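Local coordinates for isatin hydrolase (Ralstonia solanacearum, PDB 5NMP), which hydrolyses isatin and carries a manganese ion bound in its metal site, at residues L32-P37 against Q49-E54; I53-H58 against Y67-S72. One frame throughout, in Å; residues are numbered along the deposited sequence.

The two contacts lie in series, their centres about 13 Å apart. In contact 1 the loop residues 32-37 pack against Phe-51 and the first residues of strand 52-60; in contact 2 that strand pairs with strand 66-74 as a hairpin. Ile-53 and Glu-54 belong to both, and a probable hydrogen bond, Lys-52 N to Ser-72 O at 2.8 Å, joins them. The rings also meet, Phe-51 CE2 lying 3.7 Å from Phe-71 CD1. The side chain of Leu-32 is about 12 Å from the bound manganese. Contact 2 reaches a metal site across the dimer: Trp-68 packs edge-to-face with His-76 of the second subunit, a residue that binds manganese.

Contact 1: residues L32-P37 against Q49-E54; sequences LSPSFP and QPFKIE
Phe-51 O is approached by one edge of Pro-34: Pro-34 CA makes a CA-H...O contact of 3.3 Å to Phe-51 O, with 140° at the hydrogen, and Pro-34 CB lies 3.7 Å from the same oxygen. No conventional hydrogen bond crosses between the segments, so the remaining evidence is apolar. The Phe-51 and Leu-32 side chains cross at about a right angle. Leu-32 CB sits over one ring face, offset toward the rim, 4.1 Å from the Phe-51 centroid and 13° off the normal, a CH-pi geometry, while Pro-34 N lies at the ring edge. Beyond the ring, Pro-34 CG touches Ile-53 CG2 at 4.1 Å. The loop holds its own shape through a type I turn, closed by Phe-36 N to Ser-33 O at 3.0 Å and accompanied by a hydroxyl pair, Ser-33 OG to Ser-35 OG at 2.8 Å. The turn belongs to the loop that follows strand 24-27 and precedes strand 52-60 in the chain. Phe-51 also touches Cys-73 of strand 66-74, Pro-37 packs on helix 161-165, and Ile-250 of the second subunit lies against both Leu-32 and Ile-53.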
# COMPACT_ATOMS: atom_id res chain seq x y z
N LEU A 32 -6.90 -5.43 -9.44
CA LEU A 32 -7.36 -6.66 -8.81
C LEU A 32 -8.80 -6.99 -9.18
O LEU A 32 -9.73 -6.29 -8.78
CB LEU A 32 -7.23 -6.56 -7.29
CG LEU A 32 -5.83 -6.59 -6.68
CD1 LEU A 32 -5.87 -6.07 -5.26
CD2 LEU A 32 -5.28 -8.01 -6.72
N SER A 33 -8.98 -8.07 -9.93
CA SER A 33 -10.29 -8.48 -10.41
C SER A 33 -10.32 -10.00 -10.58
O SER A 33 -9.27 -10.63 -10.71
CB SER A 33 -10.62 -7.77 -11.73
OG SER A 33 -11.17 -8.67 -12.68
N PRO A 34 -11.52 -10.61 -10.55
CA PRO A 34 -11.63 -12.06 -10.74
C PRO A 34 -11.11 -12.56 -12.09
O PRO A 34 -10.89 -13.76 -12.26
CB PRO A 34 -13.13 -12.31 -10.62
CG PRO A 34 -13.63 -11.21 -9.78
CD PRO A 34 -12.81 -10.01 -10.16
N SER A 35 -10.90 -11.64 -13.04
CA SER A 35 -10.44 -12.03 -14.36
C SER A 35 -8.92 -11.97 -14.48
O SER A 35 -8.36 -12.37 -15.50
CB SER A 35 -11.08 -11.13 -15.43
OG SER A 35 -10.70 -9.78 -15.25
N PHE A 36 -8.26 -11.48 -13.44
CA PHE A 36 -6.81 -11.40 -13.46
C PHE A 36 -6.18 -12.79 -13.40
O PHE A 36 -6.61 -13.62 -12.60
CB PHE A 36 -6.28 -10.55 -12.30
CG PHE A 36 -4.84 -10.18 -12.45
CD1 PHE A 36 -3.84 -11.04 -11.99
CD2 PHE A 36 -4.46 -9.01 -13.08
CE1 PHE A 36 -2.51 -10.72 -12.14
CE2 PHE A 36 -3.13 -8.68 -13.22
CZ PHE A 36 -2.15 -9.54 -12.75
N PRO A 37 -5.16 -13.03 -14.24
CA PRO A 37 -4.50 -14.34 -14.34
C PRO A 37 -4.05 -14.90 -12.99
O PRO A 37 -3.44 -14.19 -12.19
CB PRO A 37 -3.29 -14.05 -15.23
CG PRO A 37 -3.71 -12.90 -16.06
CD PRO A 37 -4.58 -12.06 -15.19
N GLN A 49 -5.10 -19.22 -4.21
CA GLN A 49 -6.47 -18.89 -4.58
C GLN A 49 -6.48 -17.73 -5.57
O GLN A 49 -5.64 -16.83 -5.49
CB GLN A 49 -7.29 -18.52 -3.35
CG GLN A 49 -7.86 -19.71 -2.60
CD GLN A 49 -8.70 -19.29 -1.41
OE1 GLN A 49 -8.66 -18.14 -0.98
NE2 GLN A 49 -9.47 -20.23 -0.87
N PRO A 50 -7.42 -17.76 -6.52
CA PRO A 50 -7.66 -16.61 -7.39
C PRO A 50 -8.33 -15.48 -6.61
O PRO A 50 -8.77 -15.71 -5.48
CB PRO A 50 -8.58 -17.17 -8.48
CG PRO A 50 -9.28 -18.30 -7.82
CD PRO A 50 -8.29 -18.90 -6.87
N PHE A 51 -8.41 -14.29 -7.19
CA PHE A 51 -9.06 -13.17 -6.52
C PHE A 51 -10.58 -13.31 -6.61
O PHE A 51 -11.14 -13.35 -7.70
CB PHE A 51 -8.60 -11.84 -7.13
CG PHE A 51 -9.15 -10.64 -6.42
CD1 PHE A 51 -10.28 -9.99 -6.88
CD2 PHE A 51 -8.53 -10.15 -5.27
CE1 PHE A 51 -10.78 -8.88 -6.23
CE2 PHE A 51 -9.03 -9.04 -4.61
CZ PHE A 51 -10.15 -8.40 -5.09
N LYS A 52 -11.24 -13.38 -5.45
CA LYS A 52 -12.70 -13.43 -5.40
C LYS A 52 -13.25 -12.26 -4.60
O LYS A 52 -12.71 -11.92 -3.54
CB LYS A 52 -13.18 -14.75 -4.80
CG LYS A 52 -12.81 -15.99 -5.59
CD LYS A 52 -13.60 -17.20 -5.09
CE LYS A 52 -13.10 -18.50 -5.71
NZ LYS A 52 -11.77 -18.90 -5.18
N ILE A 53 -14.32 -11.66 -5.09
CA ILE A 53 -14.92 -10.53 -4.40
C ILE A 53 -16.44 -10.68 -4.33
O ILE A 53 -17.09 -11.03 -5.31
CB ILE A 53 -14.54 -9.19 -5.07
CG1 ILE A 53 -15.01 -8.00 -4.24
CG2 ILE A 53 -15.06 -9.11 -6.50
CD1 ILE A 53 -14.49 -6.67 -4.73
N GLU A 54 -17.00 -10.44 -3.15
CA GLU A 54 -18.44 -10.55 -2.94
C GLU A 54 -18.99 -9.32 -2.25
O GLU A 54 -18.47 -8.86 -1.23
CB GLU A 54 -18.77 -11.81 -2.15
CG GLU A 54 -17.93 -12.00 -0.90
CD GLU A 54 -18.28 -13.27 -0.15
OE1 GLU A 54 -19.34 -13.86 -0.44
OE2 GLU A 54 -17.49 -13.69 0.72

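Contact 2: residues I53-H58 against Y67-S72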
# COMPACT_ATOMS: atom_id res chain seq x y z
N ILE A 53 -14.32 -11.66 -5.09
CA ILE A 53 -14.92 -10.53 -4.40
C ILE A 53 -16.44 -10.68 -4.33
O ILE A 53 -17.09 -11.03 -5.31
CB ILE A 53 -14.54 -9.19 -5.07
CG1 ILE A 53 -15.01 -8.00 -4.24
CG2 ILE A 53 -15.06 -9.11 -6.50
CD1 ILE A 53 -14.49 -6.67 -4.73
N GLU A 54 -17.00 -10.44 -3.15
CA GLU A 54 -18.44 -10.55 -2.94
C GLU A 54 -18.99 -9.32 -2.25
O GLU A 54 -18.47 -8.86 -1.23
CB GLU A 54 -18.77 -11.81 -2.15
CG GLU A 54 -17.93 -12.00 -0.90
CD GLU A 54 -18.28 -13.27 -0.15
OE1 GLU A 54 -19.34 -13.86 -0.44
OE2 GLU A 54 -17.49 -13.69 0.72
N ARG A 55 -20.07 -8.78 -2.82
CA ARG A 55 -20.68 -7.56 -2.32
C ARG A 55 -21.42 -7.79 -1.00
O ARG A 55 -22.11 -8.80 -0.84
CB ARG A 55 -21.64 -7.00 -3.38
CG ARG A 55 -22.21 -5.64 -3.06
CD ARG A 55 -23.26 -5.24 -4.08
NE ARG A 55 -22.67 -4.88 -5.37
CZ ARG A 55 -23.37 -4.43 -6.41
NH1 ARG A 55 -24.68 -4.29 -6.32
NH2 ARG A 55 -22.75 -4.12 -7.55
N ILE A 56 -21.25 -6.87 -0.06
CA ILE A 56 -21.96 -6.94 1.21
C ILE A 56 -23.26 -6.14 1.14
O ILE A 56 -24.32 -6.62 1.55
CB ILE A 56 -21.10 -6.41 2.38
CG1 ILE A 56 -19.72 -7.05 2.37
CG2 ILE A 56 -21.80 -6.66 3.71
CD1 ILE A 56 -18.82 -6.56 3.49
N SER A 57 -23.17 -4.92 0.63
CA SER A 57 -24.34 -4.06 0.45
C SER A 57 -24.07 -3.02 -0.63
O SER A 57 -22.92 -2.70 -0.93
CB SER A 57 -24.72 -3.38 1.76
OG SER A 57 -23.75 -2.41 2.13
N HIS A 58 -25.14 -2.49 -1.23
CA HIS A 58 -25.02 -1.49 -2.29
C HIS A 58 -26.13 -0.46 -2.17
O HIS A 58 -27.00 -0.37 -3.03
CB HIS A 58 -25.06 -2.17 -3.66
CG HIS A 58 -24.77 -1.25 -4.81
ND1 HIS A 58 -23.56 -0.61 -4.97
CD2 HIS A 58 -25.54 -0.86 -5.85
CE1 HIS A 58 -23.59 0.13 -6.06
NE2 HIS A 58 -24.79 0.00 -6.61
N TYR A 67 -21.87 1.16 0.87
CA TYR A 67 -21.50 0.12 -0.09
C TYR A 67 -20.10 -0.38 0.24
O TYR A 67 -19.19 0.42 0.45
CB TYR A 67 -21.56 0.66 -1.52
CG TYR A 67 -20.64 -0.03 -2.50
CD1 TYR A 67 -20.88 -1.34 -2.91
CD2 TYR A 67 -19.53 0.63 -3.02
CE1 TYR A 67 -20.04 -1.97 -3.81
CE2 TYR A 67 -18.69 0.00 -3.92
CZ TYR A 67 -18.95 -1.30 -4.31
OH TYR A 67 -18.11 -1.93 -5.20
N TRP A 68 -19.93 -1.70 0.29
CA TRP A 68 -18.63 -2.31 0.58
C TRP A 68 -18.60 -3.81 0.27
O TRP A 68 -19.64 -4.45 0.14
CB TRP A 68 -18.22 -2.08 2.05
CG TRP A 68 -19.22 -2.54 3.09
CD1 TRP A 68 -20.53 -2.88 2.88
CD2 TRP A 68 -18.99 -2.69 4.49
NE1 TRP A 68 -21.12 -3.24 4.07
CE2 TRP A 68 -20.19 -3.13 5.07
CE3 TRP A 68 -17.87 -2.49 5.31
CZ2 TRP A 68 -20.31 -3.38 6.44
CZ3 TRP A 68 -18.00 -2.74 6.67
CH2 TRP A 68 -19.21 -3.18 7.22
N ASN A 69 -17.39 -4.35 0.14
CA ASN A 69 -17.19 -5.74 -0.26
C ASN A 69 -16.35 -6.55 0.72
O ASN A 69 -15.61 -6.00 1.53
CB ASN A 69 -16.52 -5.80 -1.64
CG ASN A 69 -17.26 -5.01 -2.70
OD1 ASN A 69 -18.19 -5.52 -3.34
ND2 ASN A 69 -16.85 -3.77 -2.91
N ASN A 70 -16.48 -7.87 0.62
CA ASN A 70 -15.49 -8.80 1.18
C ASN A 70 -14.67 -9.37 0.03
O ASN A 70 -15.18 -9.51 -1.08
CB ASN A 70 -16.16 -9.94 1.95
CG ASN A 70 -16.75 -9.49 3.27
OD1 ASN A 70 -16.18 -8.65 3.96
ND2 ASN A 70 -17.89 -10.06 3.63
N PHE A 71 -13.40 -9.69 0.27
CA PHE A 71 -12.60 -10.31 -0.77
C PHE A 71 -11.65 -11.38 -0.23
O PHE A 71 -11.36 -11.44 0.96
CB PHE A 71 -11.80 -9.26 -1.56
CG PHE A 71 -10.70 -8.60 -0.77
CD1 PHE A 71 -9.38 -9.04 -0.90
CD2 PHE A 71 -10.96 -7.53 0.07
CE1 PHE A 71 -8.36 -8.43 -0.19
CE2 PHE A 71 -9.94 -6.92 0.78
CZ PHE A 71 -8.64 -7.37 0.65
N SER A 72 -11.18 -12.23 -1.14
CA SER A 72 -10.22 -13.27 -0.80
C SER A 72 -9.24 -13.45 -1.95
O SER A 72 -9.61 -13.34 -3.12
CB SER A 72 -10.93 -14.59 -0.48
OG SER A 72 -11.77 -14.99 -1.55
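Ile-56 places CD1 over one face of Trp-68, 3.9 Å from the centroid of the five-membered ring and 3° off its normal, a CH-pi contact. Ile-56 CG1, anti to its own carbonyl carbon (chi1 -50°) and so beside the backbone N, lies 3.4 Å from Trp-68 O. Ser-57 OG comes to the indole edge, 3.3 Å from Trp-68 CD1, and is itself hydrogen-bonded to Trp-66 O. Ile-56 and Ser-57 both oppose Trp-68, which defines a classic beta bulge: Ile-56 N bonds Trp-68 O at 2.9 Å, whereas Trp-68 N to Ser-57 O, 3.4 Å, is weak. Before the bulge, Glu-54 and Asn-70 form a regular antiparallel hydrogen-bonded pair, Glu-54 N reaching Asn-70 O at 172° and Asn-70 N bonding Glu-54 O in return. On the sheet face carrying Ile-53, Arg-55 and His-58, the His-58 edge meets the Tyr-67 face in an offset edge-to-face pair, centroids 5.2 Å apart. Ile-53 CG1 rests 3.7 Å from Asn-69 CB, and Asn-69 ND2 donates to Tyr-67 OH at 3.2 Å. Further out, Tyr-67 OH bonds Gly-252 O and Asn-70 OD1 bonds Gln-49 N, both of the second subunit, whose strand extends the ladder at Asn-70 to Ser-72. Tyr-67 OH and Asn-70 OD1 are thus satisfied across the dimer interface, which makes these polar ends of the hairpin part of the subunit contact.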